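Local coordinates for hypothetical protein PH1320 (Pyrococcus horikoshii, PDB 2E87) that binds GDP and is probably an Obg-type GTP-binding protein whose cellular role is unknown, at residues Asn248-Ile253 and Leu281-Val286; Ile167-Ile172 and Arg244-Leu249; Phe214-Ile219 and Thr333-Ala338; Gly223-Pro228 and Gln238-Leu243. One frame throughout, in Å; residues are numbered along the deposited sequence.

Contact 1 (Asn248-Ile253 and Leu281-Val286); sequences NLIIYI and LPFLVV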
loop_
_atom_site.group_PDB
_atom_site.type_symbol
_atom_site.label_atom_id
_atom_site.label_comp_id
_atom_site.label_asym_id
_atom_site.label_seq_id
_atom_site.Cartn_x
_atom_site.Cartn_y
_atom_site.Cartn_z
ATOM N N ASN A 248 -16.221 -0.438 -6.603
ATOM C CA ASN A 248 -16.812 -0.044 -7.883
ATOM C C ASN A 248 -18.325 -0.054 -7.735
ATOM O O ASN A 248 -19.055 0.380 -8.621
ATOM C CB ASN A 248 -16.382 -1.023 -8.971
ATOM C CG ASN A 248 -14.879 -1.131 -9.081
ATOM O OD1 ASN A 248 -14.220 -0.198 -9.524
ATOM N ND2 ASN A 248 -14.324 -2.261 -8.656
ATOM N N LEU A 249 -18.778 -0.569 -6.598
ATOM C CA LEU A 249 -20.192 -0.659 -6.270
ATOM C C LEU A 249 -20.345 -0.816 -4.761
ATOM O O LEU A 249 -19.632 -1.581 -4.121
ATOM C CB LEU A 249 -20.857 -1.855 -6.954
ATOM C CG LEU A 249 -22.288 -2.112 -6.457
ATOM C CD1 LEU A 249 -23.187 -0.947 -6.847
ATOM C CD2 LEU A 249 -22.818 -3.392 -7.055
ATOM N N ILE A 250 -21.284 -0.083 -4.200
ATOM C CA ILE A 250 -21.523 -0.161 -2.784
ATOM C C ILE A 250 -22.899 -0.729 -2.503
ATOM O O ILE A 250 -23.892 -0.228 -3.018
ATOM C CB ILE A 250 -21.416 1.231 -2.138
ATOM C CG1 ILE A 250 -19.941 1.653 -2.066
ATOM C CG2 ILE A 250 -22.049 1.213 -0.769
ATOM C CD1 ILE A 250 -19.726 2.982 -1.394
ATOM N N ILE A 251 -22.939 -1.801 -1.718
ATOM C CA ILE A 251 -24.196 -2.425 -1.309
ATOM C C ILE A 251 -24.450 -1.953 0.116
ATOM O O ILE A 251 -23.631 -2.173 1.004
ATOM C CB ILE A 251 -24.134 -3.966 -1.275
ATOM C CG1 ILE A 251 -24.138 -4.543 -2.692
ATOM C CG2 ILE A 251 -25.350 -4.503 -0.536
ATOM C CD1 ILE A 251 -23.954 -6.054 -2.733
ATOM N N TYR A 252 -25.573 -1.289 0.334
ATOM C CA TYR A 252 -25.891 -0.802 1.663
ATOM C C TYR A 252 -27.040 -1.614 2.230
ATOM O O TYR A 252 -28.139 -1.616 1.671
ATOM C CB TYR A 252 -26.293 0.668 1.628
ATOM C CG TYR A 252 -26.231 1.280 2.994
ATOM C CD1 TYR A 252 -25.076 1.925 3.425
ATOM C CD2 TYR A 252 -27.279 1.119 3.902
ATOM C CE1 TYR A 252 -24.954 2.387 4.733
ATOM C CE2 TYR A 252 -27.168 1.581 5.206
ATOM C CZ TYR A 252 -25.997 2.215 5.616
ATOM O OH TYR A 252 -25.854 2.675 6.903
ATOM N N ILE A 253 -26.782 -2.295 3.340
ATOM C CA ILE A 253 -27.797 -3.114 3.970
ATOM C C ILE A 253 -28.489 -2.435 5.151
ATOM O O ILE A 253 -27.828 -1.940 6.066
ATOM C CB ILE A 253 -27.214 -4.433 4.508
ATOM C CG1 ILE A 253 -26.470 -5.191 3.403
ATOM C CG2 ILE A 253 -28.339 -5.282 5.078
ATOM C CD1 ILE A 253 -25.825 -6.490 3.875
ATOM N N LEU A 281 -19.733 6.499 -6.815
ATOM C CA LEU A 281 -19.887 5.065 -6.958
ATOM C C LEU A 281 -21.368 4.705 -6.917
ATOM O O LEU A 281 -22.141 5.281 -6.148
ATOM C CB LEU A 281 -19.173 4.315 -5.828
ATOM C CG LEU A 281 -17.660 4.440 -5.609
ATOM C CD1 LEU A 281 -17.292 3.605 -4.403
ATOM C CD2 LEU A 281 -16.875 3.971 -6.836
ATOM N N PRO A 282 -21.789 3.759 -7.764
ATOM C CA PRO A 282 -23.201 3.350 -7.759
ATOM C C PRO A 282 -23.530 2.606 -6.464
ATOM O O PRO A 282 -22.662 1.937 -5.884
ATOM C CB PRO A 282 -23.311 2.436 -8.980
ATOM C CG PRO A 282 -21.872 1.935 -9.172
ATOM C CD PRO A 282 -21.061 3.162 -8.896
ATOM N N PHE A 283 -24.780 2.738 -6.021
ATOM C CA PHE A 283 -25.283 2.084 -4.808
ATOM C C PHE A 283 -26.405 1.087 -5.114
ATOM O O PHE A 283 -27.193 1.254 -6.051
ATOM C CB PHE A 283 -25.827 3.104 -3.802
ATOM C CG PHE A 283 -24.783 3.725 -2.915
ATOM C CD1 PHE A 283 -23.840 4.610 -3.429
ATOM C CD2 PHE A 283 -24.768 3.452 -1.555
ATOM C CE1 PHE A 283 -22.893 5.222 -2.596
ATOM C CE2 PHE A 283 -23.833 4.050 -0.714
ATOM C CZ PHE A 283 -22.890 4.941 -1.235
ATOM N N LEU A 284 -26.448 0.038 -4.303
ATOM C CA LEU A 284 -27.449 -1.007 -4.399
ATOM C C LEU A 284 -27.931 -1.196 -2.969
ATOM O O LEU A 284 -27.205 -1.710 -2.116
ATOM C CB LEU A 284 -26.833 -2.307 -4.910
ATOM C CG LEU A 284 -27.791 -3.507 -4.876
ATOM C CD1 LEU A 284 -29.003 -3.222 -5.768
ATOM C CD2 LEU A 284 -27.065 -4.767 -5.338
ATOM N N VAL A 285 -29.145 -0.738 -2.701
ATOM C CA VAL A 285 -29.722 -0.855 -1.374
ATOM C C VAL A 285 -30.409 -2.205 -1.207
ATOM O O VAL A 285 -31.201 -2.635 -2.048
ATOM C CB VAL A 285 -30.756 0.245 -1.126
ATOM C CG1 VAL A 285 -31.321 0.099 0.266
ATOM C CG2 VAL A 285 -30.120 1.621 -1.328
ATOM N N VAL A 286 -30.087 -2.880 -0.119
ATOM C CA VAL A 286 -30.673 -4.162 0.178
ATOM C C VAL A 286 -31.380 -4.038 1.526
ATOM O O VAL A 286 -30.831 -3.460 2.471
ATOM C CB VAL A 286 -29.576 -5.257 0.256
ATOM C CG1 VAL A 286 -30.061 -6.420 1.081
ATOM C CG2 VAL A 286 -29.219 -5.750 -1.148
#
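The Phe283 ring lies with one face against Ile250: Ile250 CB stands over the ring centre, 3.9 Å from the centroid, in a CH-pi contact, and Ile250 CG2 packs within 3.4 Å of Phe283 CE2, both side chains pointing the same way. Tyr252 CB is near the plane of the ring at its edge, and His275 of helix 264-277 meets Phe283 edge-to-face. With CG anti to the carbonyl carbon (chi1 -84°), Phe283 leans back over Ile250. Ile250 CD1 continues this layer to Leu281 CD1, the side chains crossing at about a right angle.

Ile251 and Leu284 lie side by side on the other face of the sheet, where Ile251 CG1 is 4.0 Å from Leu284 CD2. Between the two layers the backbones pair in parallel, 21° between the strand axes. Pro282 O takes the nearly straight bond from Ile250 N, 3.0 Å long, Ile250 O accepts from Leu284 N, Leu284 O from Tyr252 N, and Tyr252 O from Val286 N at 2.9 Å. The last two donors sit above the carbonyl planes. Helix 264-277 links the strands, a beta-alpha-beta crossover in the central sheet of a P-loop GTPase-like G domain.

Contact 2 (Ile167-Ile172 and Arg244-Leu249); sequences IPTVVI and RYLGNL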
loop_
_atom_site.group_PDB
_atom_site.type_symbol
_atom_site.label_atom_id
_atom_site.label_comp_id
_atom_site.label_asym_id
_atom_site.label_seq_id
_atom_site.Cartn_x
_atom_site.Cartn_y
_atom_site.Cartn_z
ATOM N N ILE A 167 -9.804 -6.310 -10.565
ATOM C CA ILE A 167 -11.182 -6.723 -10.789
ATOM C C ILE A 167 -12.240 -5.895 -10.056
ATOM O O ILE A 167 -11.990 -5.335 -8.979
ATOM C CB ILE A 167 -11.354 -8.205 -10.438
ATOM C CG1 ILE A 167 -11.259 -8.409 -8.930
ATOM C CG2 ILE A 167 -10.276 -9.021 -11.149
ATOM C CD1 ILE A 167 -11.694 -9.785 -8.494
ATOM N N PRO A 168 -13.454 -5.827 -10.625
ATOM C CA PRO A 168 -14.527 -5.046 -9.989
ATOM C C PRO A 168 -14.741 -5.493 -8.546
ATOM O O PRO A 168 -14.758 -6.687 -8.245
ATOM C CB PRO A 168 -15.750 -5.336 -10.867
ATOM C CG PRO A 168 -15.152 -5.842 -12.191
ATOM C CD PRO A 168 -13.986 -6.667 -11.712
ATOM N N THR A 169 -14.887 -4.534 -7.647
ATOM C CA THR A 169 -15.108 -4.875 -6.243
ATOM C C THR A 169 -16.414 -4.307 -5.712
ATOM O O THR A 169 -16.787 -3.173 -6.024
ATOM C CB THR A 169 -13.953 -4.364 -5.321
ATOM O OG1 THR A 169 -12.743 -5.039 -5.648
ATOM C CG2 THR A 169 -14.266 -4.650 -3.850
ATOM N N VAL A 170 -17.108 -5.123 -4.927
ATOM C CA VAL A 170 -18.342 -4.716 -4.281
ATOM C C VAL A 170 -17.990 -4.480 -2.810
ATOM O O VAL A 170 -17.346 -5.322 -2.170
ATOM C CB VAL A 170 -19.433 -5.805 -4.343
ATOM C CG1 VAL A 170 -20.661 -5.328 -3.568
ATOM C CG2 VAL A 170 -19.814 -6.092 -5.788
ATOM N N VAL A 171 -18.408 -3.331 -2.289
ATOM C CA VAL A 171 -18.158 -2.951 -0.899
ATOM C C VAL A 171 -19.490 -2.963 -0.144
ATOM O O VAL A 171 -20.401 -2.207 -0.477
ATOM C CB VAL A 171 -17.519 -1.527 -0.825
ATOM C CG1 VAL A 171 -17.304 -1.117 0.601
ATOM C CG2 VAL A 171 -16.190 -1.508 -1.576
ATOM N N ILE A 172 -19.592 -3.831 0.864
ATOM C CA ILE A 172 -20.800 -3.968 1.670
ATOM C C ILE A 172 -20.747 -3.107 2.944
ATOM O O ILE A 172 -19.856 -3.274 3.774
ATOM C CB ILE A 172 -21.037 -5.460 2.047
ATOM C CG1 ILE A 172 -21.136 -6.302 0.779
ATOM C CG2 ILE A 172 -22.329 -5.612 2.863
ATOM C CD1 ILE A 172 -21.125 -7.818 1.043
ATOM N N ARG A 244 -12.905 4.498 -1.746
ATOM C CA ARG A 244 -13.374 5.132 -2.982
ATOM C C ARG A 244 -12.551 4.635 -4.164
ATOM O O ARG A 244 -13.052 4.556 -5.295
ATOM C CB ARG A 244 -13.210 6.657 -2.944
ATOM C CG ARG A 244 -13.971 7.402 -1.868
ATOM C CD ARG A 244 -13.711 8.911 -1.986
ATOM N NE ARG A 244 -14.332 9.675 -0.903
ATOM C CZ ARG A 244 -14.251 10.997 -0.767
ATOM N NH1 ARG A 244 -13.571 11.719 -1.650
ATOM N NH2 ARG A 244 -14.842 11.599 0.259
ATOM N N TYR A 245 -11.286 4.324 -3.901
ATOM C CA TYR A 245 -10.378 3.862 -4.942
ATOM C C TYR A 245 -10.355 2.352 -5.171
ATOM O O TYR A 245 -9.718 1.875 -6.110
ATOM C CB TYR A 245 -8.973 4.365 -4.630
ATOM C CG TYR A 245 -8.925 5.863 -4.487
ATOM C CD1 TYR A 245 -8.382 6.454 -3.360
ATOM C CD2 TYR A 245 -9.426 6.690 -5.491
ATOM C CE1 TYR A 245 -8.331 7.840 -3.229
ATOM C CE2 TYR A 245 -9.380 8.068 -5.377
ATOM C CZ TYR A 245 -8.830 8.639 -4.244
ATOM O OH TYR A 245 -8.777 10.006 -4.133
ATOM N N LEU A 246 -11.037 1.610 -4.309
ATOM C CA LEU A 246 -11.119 0.157 -4.411
ATOM C C LEU A 246 -12.505 -0.274 -4.913
ATOM O O LEU A 246 -12.623 -1.007 -5.897
ATOM C CB LEU A 246 -10.868 -0.466 -3.048
ATOM C CG LEU A 246 -10.972 -1.978 -2.926
ATOM C CD1 LEU A 246 -9.939 -2.679 -3.795
ATOM C CD2 LEU A 246 -10.751 -2.322 -1.469
ATOM N N GLY A 247 -13.546 0.202 -4.233
ATOM C CA GLY A 247 -14.908 -0.150 -4.593
ATOM C C GLY A 247 -15.441 0.384 -5.906
ATOM O O GLY A 247 -15.167 1.516 -6.284
ATOM N N ASN A 248 -16.221 -0.438 -6.603
ATOM C CA ASN A 248 -16.812 -0.044 -7.883
ATOM C C ASN A 248 -18.325 -0.054 -7.735
ATOM O O ASN A 248 -19.055 0.380 -8.621
ATOM C CB ASN A 248 -16.382 -1.023 -8.971
ATOM C CG ASN A 248 -14.879 -1.131 -9.081
ATOM O OD1 ASN A 248 -14.220 -0.198 -9.524
ATOM N ND2 ASN A 248 -14.324 -2.261 -8.656
ATOM N N LEU A 249 -18.778 -0.569 -6.598
ATOM C CA LEU A 249 -20.192 -0.659 -6.270
ATOM C C LEU A 249 -20.345 -0.816 -4.761
ATOM O O LEU A 249 -19.632 -1.581 -4.121
ATOM C CB LEU A 249 -20.857 -1.855 -6.954
ATOM C CG LEU A 249 -22.288 -2.112 -6.457
ATOM C CD1 LEU A 249 -23.187 -0.947 -6.847
ATOM C CD2 LEU A 249 -22.818 -3.392 -7.055
#
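Thr169 and Leu249 lose the most surface here, followed by Asn248, and the backbone atoms of all three do most of the joining. The carbonyl Thr169 O receives Asn248 N at 2.9 Å, a bond that is nearly straight and lies in the carbonyl plane, while Leu249 N makes a second, weak and bent approach to the same oxygen at 3.3 Å. One carbonyl thus faces two successive amides where the incoming loop swings into line with the strand. One step on, Leu249 O takes Val171 N at 2.8 Å almost along its C=O axis, and Val170 pairs with Leu249 as a parallel bridge.

The side chains fill in around this backbone. Thr169 turns OG1 anti to its carbonyl carbon, beside its own N (chi1 -65°); its CB rests 3.7 Å from Leu246 O, and the hydroxyl has the Gln217 side chain of the neighbouring strand as its probable polar partner. Leu249 sends CD2 to Val170 CG2 at 4.2 Å, both side chains on one face of the sheet. On the other, Val171 CG2 lies 3.5 Å from Gly247 CA, a close approach made at a residue without a side chain.

Asn248 N and Leu249 O each have a short, nearly straight partner on strand 169-173, which implies that backbone polarity holds the chain here in a mostly buried setting, with Leu249 N adding a weak bond.

Contact 3 (Phe214-Ile219 and Thr333-Ala338); sequences FRYQII and TLRPLA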
loop_
_atom_site.group_PDB
_atom_site.type_symbol
_atom_site.label_atom_id
_atom_site.label_comp_id
_atom_site.label_asym_id
_atom_site.label_seq_id
_atom_site.Cartn_x
_atom_site.Cartn_y
_atom_site.Cartn_z
ATOM N N PHE A 214 -15.378 -14.268 -15.516
ATOM C CA PHE A 214 -15.106 -13.005 -14.843
ATOM C C PHE A 214 -15.187 -13.184 -13.327
ATOM O O PHE A 214 -16.009 -13.950 -12.812
ATOM C CB PHE A 214 -16.098 -11.924 -15.282
ATOM C CG PHE A 214 -16.118 -11.681 -16.769
ATOM C CD1 PHE A 214 -16.828 -12.530 -17.621
ATOM C CD2 PHE A 214 -15.411 -10.617 -17.322
ATOM C CE1 PHE A 214 -16.828 -12.319 -18.998
ATOM C CE2 PHE A 214 -15.402 -10.394 -18.688
ATOM C CZ PHE A 214 -16.111 -11.245 -19.532
ATOM N N ARG A 215 -14.314 -12.486 -12.614
ATOM C CA ARG A 215 -14.292 -12.568 -11.167
ATOM C C ARG A 215 -14.758 -11.256 -10.561
ATOM O O ARG A 215 -14.473 -10.174 -11.091
ATOM C CB ARG A 215 -12.885 -12.919 -10.694
ATOM C CG ARG A 215 -12.435 -14.303 -11.161
ATOM C CD ARG A 215 -10.918 -14.387 -11.302
ATOM N NE ARG A 215 -10.301 -15.258 -10.304
ATOM C CZ ARG A 215 -10.468 -16.577 -10.253
ATOM N NH1 ARG A 215 -11.232 -17.191 -11.146
ATOM N NH2 ARG A 215 -9.869 -17.283 -9.303
ATOM N N TYR A 216 -15.520 -11.361 -9.475
ATOM C CA TYR A 216 -16.012 -10.183 -8.771
ATOM C C TYR A 216 -15.561 -10.271 -7.335
ATOM O O TYR A 216 -15.773 -11.284 -6.672
ATOM C CB TYR A 216 -17.532 -10.101 -8.815
ATOM C CG TYR A 216 -18.063 -9.930 -10.202
ATOM C CD1 TYR A 216 -18.312 -11.032 -11.006
ATOM C CD2 TYR A 216 -18.270 -8.660 -10.737
ATOM C CE1 TYR A 216 -18.750 -10.879 -12.310
ATOM C CE2 TYR A 216 -18.704 -8.500 -12.039
ATOM C CZ TYR A 216 -18.942 -9.620 -12.822
ATOM O OH TYR A 216 -19.361 -9.488 -14.126
ATOM N N GLN A 217 -14.919 -9.216 -6.857
ATOM C CA GLN A 217 -14.447 -9.203 -5.486
ATOM C C GLN A 217 -15.517 -8.614 -4.537
ATOM O O GLN A 217 -16.165 -7.623 -4.856
ATOM C CB GLN A 217 -13.153 -8.390 -5.400
ATOM C CG GLN A 217 -12.444 -8.530 -4.071
ATOM C CD GLN A 217 -11.126 -7.794 -4.031
ATOM O OE1 GLN A 217 -11.065 -6.577 -4.238
ATOM N NE2 GLN A 217 -10.056 -8.529 -3.762
ATOM N N ILE A 218 -15.691 -9.238 -3.376
ATOM C CA ILE A 218 -16.664 -8.774 -2.389
ATOM C C ILE A 218 -15.972 -8.547 -1.041
ATOM O O ILE A 218 -15.266 -9.426 -0.555
ATOM C CB ILE A 218 -17.791 -9.823 -2.130
ATOM C CG1 ILE A 218 -18.274 -10.464 -3.442
ATOM C CG2 ILE A 218 -18.955 -9.149 -1.426
ATOM C CD1 ILE A 218 -18.924 -9.502 -4.417
ATOM N N ILE A 219 -16.164 -7.371 -0.446
ATOM C CA ILE A 219 -15.590 -7.087 0.872
ATOM C C ILE A 219 -16.635 -6.435 1.760
ATOM O O ILE A 219 -17.554 -5.782 1.274
ATOM C CB ILE A 219 -14.380 -6.114 0.819
ATOM C CG1 ILE A 219 -14.838 -4.727 0.381
ATOM C CG2 ILE A 219 -13.325 -6.629 -0.130
ATOM C CD1 ILE A 219 -13.749 -3.674 0.465
ATOM N N THR A 333 -24.475 -4.707 -13.018
ATOM C CA THR A 333 -23.823 -3.435 -12.747
ATOM C C THR A 333 -22.340 -3.446 -13.059
ATOM O O THR A 333 -21.804 -2.468 -13.576
ATOM C CB THR A 333 -23.972 -3.032 -11.255
ATOM O OG1 THR A 333 -25.363 -2.966 -10.908
ATOM C CG2 THR A 333 -23.323 -1.676 -10.994
ATOM N N LEU A 334 -21.680 -4.560 -12.769
ATOM C CA LEU A 334 -20.247 -4.627 -12.957
ATOM C C LEU A 334 -19.662 -5.396 -14.142
ATOM O O LEU A 334 -18.462 -5.295 -14.388
ATOM C CB LEU A 334 -19.617 -5.125 -11.658
ATOM C CG LEU A 334 -19.938 -4.308 -10.399
ATOM C CD1 LEU A 334 -19.173 -4.890 -9.235
ATOM C CD2 LEU A 334 -19.559 -2.837 -10.586
ATOM N N ARG A 335 -20.476 -6.150 -14.880
ATOM C CA ARG A 335 -19.945 -6.904 -16.022
ATOM C C ARG A 335 -19.243 -6.007 -17.045
ATOM O O ARG A 335 -18.215 -6.382 -17.609
ATOM C CB ARG A 335 -21.046 -7.713 -16.706
ATOM C CG ARG A 335 -20.573 -8.477 -17.922
ATOM C CD ARG A 335 -21.606 -9.501 -18.357
ATOM N NE ARG A 335 -21.207 -10.848 -17.965
ATOM C CZ ARG A 335 -20.582 -11.708 -18.761
ATOM N NH1 ARG A 335 -20.283 -11.369 -20.012
ATOM N NH2 ARG A 335 -20.241 -12.904 -18.298
ATOM N N PRO A 336 -19.800 -4.818 -17.321
ATOM C CA PRO A 336 -19.110 -3.965 -18.291
ATOM C C PRO A 336 -17.698 -3.621 -17.823
ATOM O O PRO A 336 -16.733 -3.784 -18.568
ATOM C CB PRO A 336 -20.026 -2.735 -18.407
ATOM C CG PRO A 336 -20.938 -2.821 -17.210
ATOM C CD PRO A 336 -21.146 -4.299 -17.036
ATOM N N LEU A 337 -17.574 -3.161 -16.581
ATOM C CA LEU A 337 -16.265 -2.823 -16.040
ATOM C C LEU A 337 -15.347 -4.038 -16.081
ATOM O O LEU A 337 -14.154 -3.907 -16.323
ATOM C CB LEU A 337 -16.378 -2.326 -14.596
ATOM C CG LEU A 337 -15.014 -2.087 -13.934
ATOM C CD1 LEU A 337 -14.239 -1.046 -14.730
ATOM C CD2 LEU A 337 -15.187 -1.634 -12.492
ATOM N N ALA A 338 -15.904 -5.219 -15.836
ATOM C CA ALA A 338 -15.115 -6.448 -15.846
ATOM C C ALA A 338 -14.531 -6.721 -17.238
ATOM O O ALA A 338 -13.389 -7.161 -17.366
ATOM C CB ALA A 338 -15.977 -7.624 -15.401
#
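Phe214 and Arg335 cross at about a right angle, with ring and guanidinium planes 62° apart. Ring atoms CD1 and CE1 of Phe214 lie by the guanidinium; Phe214 CD1 is over one of its faces, 3.5 Å from Arg335 NH2. The arginine gets there by running out with CG anti to the backbone N and then bending at chi3 (-104°). Asp211 and Glu339 are long, weak ion partners of its charge. On the same ring, Phe214 CD2 meets the methyl Ala338 CB at 3.6 Å.

Tyr216 and Leu334 slide past each other in opposite directions. Leu334 CB sits at the edge of the tyrosine ring, near its plane and 3.5 Å from Tyr216 CE2. The phenol oxygen reaches further along the helix, where Tyr216 OH is 3.3 Å from Arg335 CA and 4.1 Å from Ala338 CB. Both aromatic residues set out toward the helix at CB, from alternate positions of the strand, and both have CG anti to the carbonyl carbon. No hydrogen bond joins the two segments.

The helix runs obliquely across the strand, at 119° with axes 9.2 Å apart, and packs on one face of the central sheet: the alpha/beta layering of a G domain.

Contact 4 (Gly223-Pro228 and Gln238-Leu243); sequences GLLDRP and QAILAL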
loop_
_atom_site.group_PDB
_atom_site.type_symbol
_atom_site.label_atom_id
_atom_site.label_comp_id
_atom_site.label_asym_id
_atom_site.label_seq_id
_atom_site.Cartn_x
_atom_site.Cartn_y
_atom_site.Cartn_z
ATOM N N GLY A 223 -16.143 -1.824 11.184
ATOM C CA GLY A 223 -15.200 -0.873 11.731
ATOM C C GLY A 223 -14.862 0.267 10.797
ATOM O O GLY A 223 -14.112 1.163 11.178
ATOM N N LEU A 224 -15.416 0.249 9.588
ATOM C CA LEU A 224 -15.143 1.289 8.606
ATOM C C LEU A 224 -16.405 2.031 8.128
ATOM O O LEU A 224 -16.493 3.262 8.222
ATOM C CB LEU A 224 -14.403 0.674 7.404
ATOM C CG LEU A 224 -13.075 -0.078 7.682
ATOM C CD1 LEU A 224 -12.538 -0.707 6.393
ATOM C CD2 LEU A 224 -12.019 0.878 8.274
ATOM N N LEU A 225 -17.385 1.294 7.616
ATOM C CA LEU A 225 -18.596 1.929 7.130
ATOM C C LEU A 225 -19.804 1.493 7.931
ATOM O O LEU A 225 -20.913 1.397 7.403
ATOM C CB LEU A 225 -18.793 1.620 5.644
ATOM C CG LEU A 225 -17.773 2.299 4.727
ATOM C CD1 LEU A 225 -18.029 1.896 3.296
ATOM C CD2 LEU A 225 -17.872 3.819 4.872
ATOM N N ASP A 226 -19.576 1.253 9.220
ATOM C CA ASP A 226 -20.625 0.811 10.128
ATOM C C ASP A 226 -20.820 1.799 11.270
ATOM O O ASP A 226 -21.374 1.455 12.314
ATOM C CB ASP A 226 -20.277 -0.566 10.702
ATOM C CG ASP A 226 -19.012 -0.547 11.520
ATOM O OD1 ASP A 226 -18.647 -1.599 12.093
ATOM O OD2 ASP A 226 -18.385 0.526 11.584
ATOM N N ARG A 227 -20.353 3.024 11.068
ATOM C CA ARG A 227 -20.489 4.065 12.075
ATOM C C ARG A 227 -20.215 5.438 11.476
ATOM O O ARG A 227 -19.539 5.557 10.461
ATOM C CB ARG A 227 -19.543 3.802 13.234
ATOM C CG ARG A 227 -18.094 3.910 12.879
ATOM C CD ARG A 227 -17.279 3.087 13.839
ATOM N NE ARG A 227 -17.726 1.696 13.821
ATOM C CZ ARG A 227 -17.126 0.708 14.473
ATOM N NH1 ARG A 227 -16.040 0.951 15.203
ATOM N NH2 ARG A 227 -17.611 -0.525 14.396
ATOM N N PRO A 228 -20.757 6.496 12.097
ATOM C CA PRO A 228 -20.568 7.867 11.619
ATOM C C PRO A 228 -19.107 8.136 11.266
ATOM O O PRO A 228 -18.217 7.909 12.083
ATOM C CB PRO A 228 -21.040 8.703 12.805
ATOM C CG PRO A 228 -22.115 7.875 13.375
ATOM C CD PRO A 228 -21.499 6.495 13.370
ATOM N N GLN A 238 -9.335 9.203 6.428
ATOM C CA GLN A 238 -8.646 9.049 5.154
ATOM C C GLN A 238 -8.566 7.553 4.815
ATOM O O GLN A 238 -8.690 7.169 3.654
ATOM C CB GLN A 238 -7.235 9.646 5.237
ATOM C CG GLN A 238 -6.494 9.800 3.895
ATOM C CD GLN A 238 -4.979 9.984 4.067
ATOM O OE1 GLN A 238 -4.491 10.152 5.185
ATOM N NE2 GLN A 238 -4.235 9.956 2.957
ATOM N N ALA A 239 -8.367 6.721 5.837
ATOM C CA ALA A 239 -8.273 5.271 5.670
ATOM C C ALA A 239 -9.593 4.669 5.198
ATOM O O ALA A 239 -9.617 3.721 4.400
ATOM C CB ALA A 239 -7.864 4.619 6.983
ATOM N N ILE A 240 -10.688 5.221 5.716
ATOM C CA ILE A 240 -12.035 4.776 5.374
ATOM C C ILE A 240 -12.365 5.241 3.972
ATOM O O ILE A 240 -12.816 4.456 3.138
ATOM C CB ILE A 240 -13.079 5.382 6.338
ATOM C CG1 ILE A 240 -12.891 4.808 7.740
ATOM C CG2 ILE A 240 -14.486 5.132 5.823
ATOM C CD1 ILE A 240 -13.599 5.633 8.810
ATOM N N LEU A 241 -12.122 6.520 3.706
ATOM C CA LEU A 241 -12.435 7.069 2.399
ATOM C C LEU A 241 -11.580 6.514 1.274
ATOM O O LEU A 241 -11.880 6.738 0.099
ATOM C CB LEU A 241 -12.337 8.595 2.423
ATOM C CG LEU A 241 -13.319 9.313 3.354
ATOM C CD1 LEU A 241 -13.178 10.813 3.161
ATOM C CD2 LEU A 241 -14.744 8.879 3.058
ATOM N N ALA A 242 -10.519 5.795 1.631
ATOM C CA ALA A 242 -9.650 5.187 0.634
ATOM C C ALA A 242 -10.461 4.163 -0.178
ATOM O O ALA A 242 -10.126 3.867 -1.328
ATOM C CB ALA A 242 -8.462 4.494 1.311
ATOM N N LEU A 243 -11.525 3.634 0.426
ATOM C CA LEU A 243 -12.384 2.643 -0.238
ATOM C C LEU A 243 -12.937 3.177 -1.562
ATOM O O LEU A 243 -13.360 2.402 -2.407
ATOM C CB LEU A 243 -13.532 2.208 0.697
ATOM C CG LEU A 243 -13.107 1.535 2.020
ATOM C CD1 LEU A 243 -14.318 1.199 2.875
ATOM C CD2 LEU A 243 -12.314 0.277 1.734
#
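Leu224, Leu225 and Leu243 share one shape, CG anti to the carbonyl carbon and the chain then extended (chi1 -57°, -69° and -61°), which sends their methyls into a common apolar patch. Leu225 and Leu243 reach toward each other tip to tip, Leu225 CD1 meeting Leu243 CD1 at 3.8 Å. Ile240 instead slides past Leu224 and Leu225 in opposite directions: its CG2 touches Leu225 CD2 at 3.8 Å and its CG1 lies 4.1 Å from Leu224 CD2.

Gly223 closes the Asp-Thr-Pro-Gly sequence that begins at the end of strand 214-220, consistent with the G3 motif leading into switch II of P-loop GTPases, and helix 234-241 follows the loop. Within the loop, Asp226 OD1 is gripped twice, by Gly223 N at 2.7 Å in a nearly straight bond and by Arg227 NH2, both from above the carboxylate plane. Arg227 NE adds a weak, bent bond to Asp226 OD2 at 2.6 Å, so the salt bridge uses both carboxylate oxygens. One face of the guanidinium lies against Gly223 CA.

Contacts 1, 2 and 3 all involve one sheet, in which strand 169-173 lies between strands 214-220 and 249-254. Contacts 1 and 2, centres 9 Å apart, share Asn248 and Leu249, and Ile251 N is 2.9 Å from Val171 O, probably hydrogen-bonded. Contact 3, also about 9 Å from contact 2 between centres, joins it through Val170 N and Gln217 O, 2.7 Å apart, and touches contact 1 through Leu334. Contact 4 reaches contact 2 where Val171 CG1 meets Leu225 CD1 at 4.1 Å. GDP lies about 6 Å from the side chain of Ile253 in contact 1 and about 10 Å from that of Leu225 in contact 4, whereas contact 3 is remote from the nucleotide.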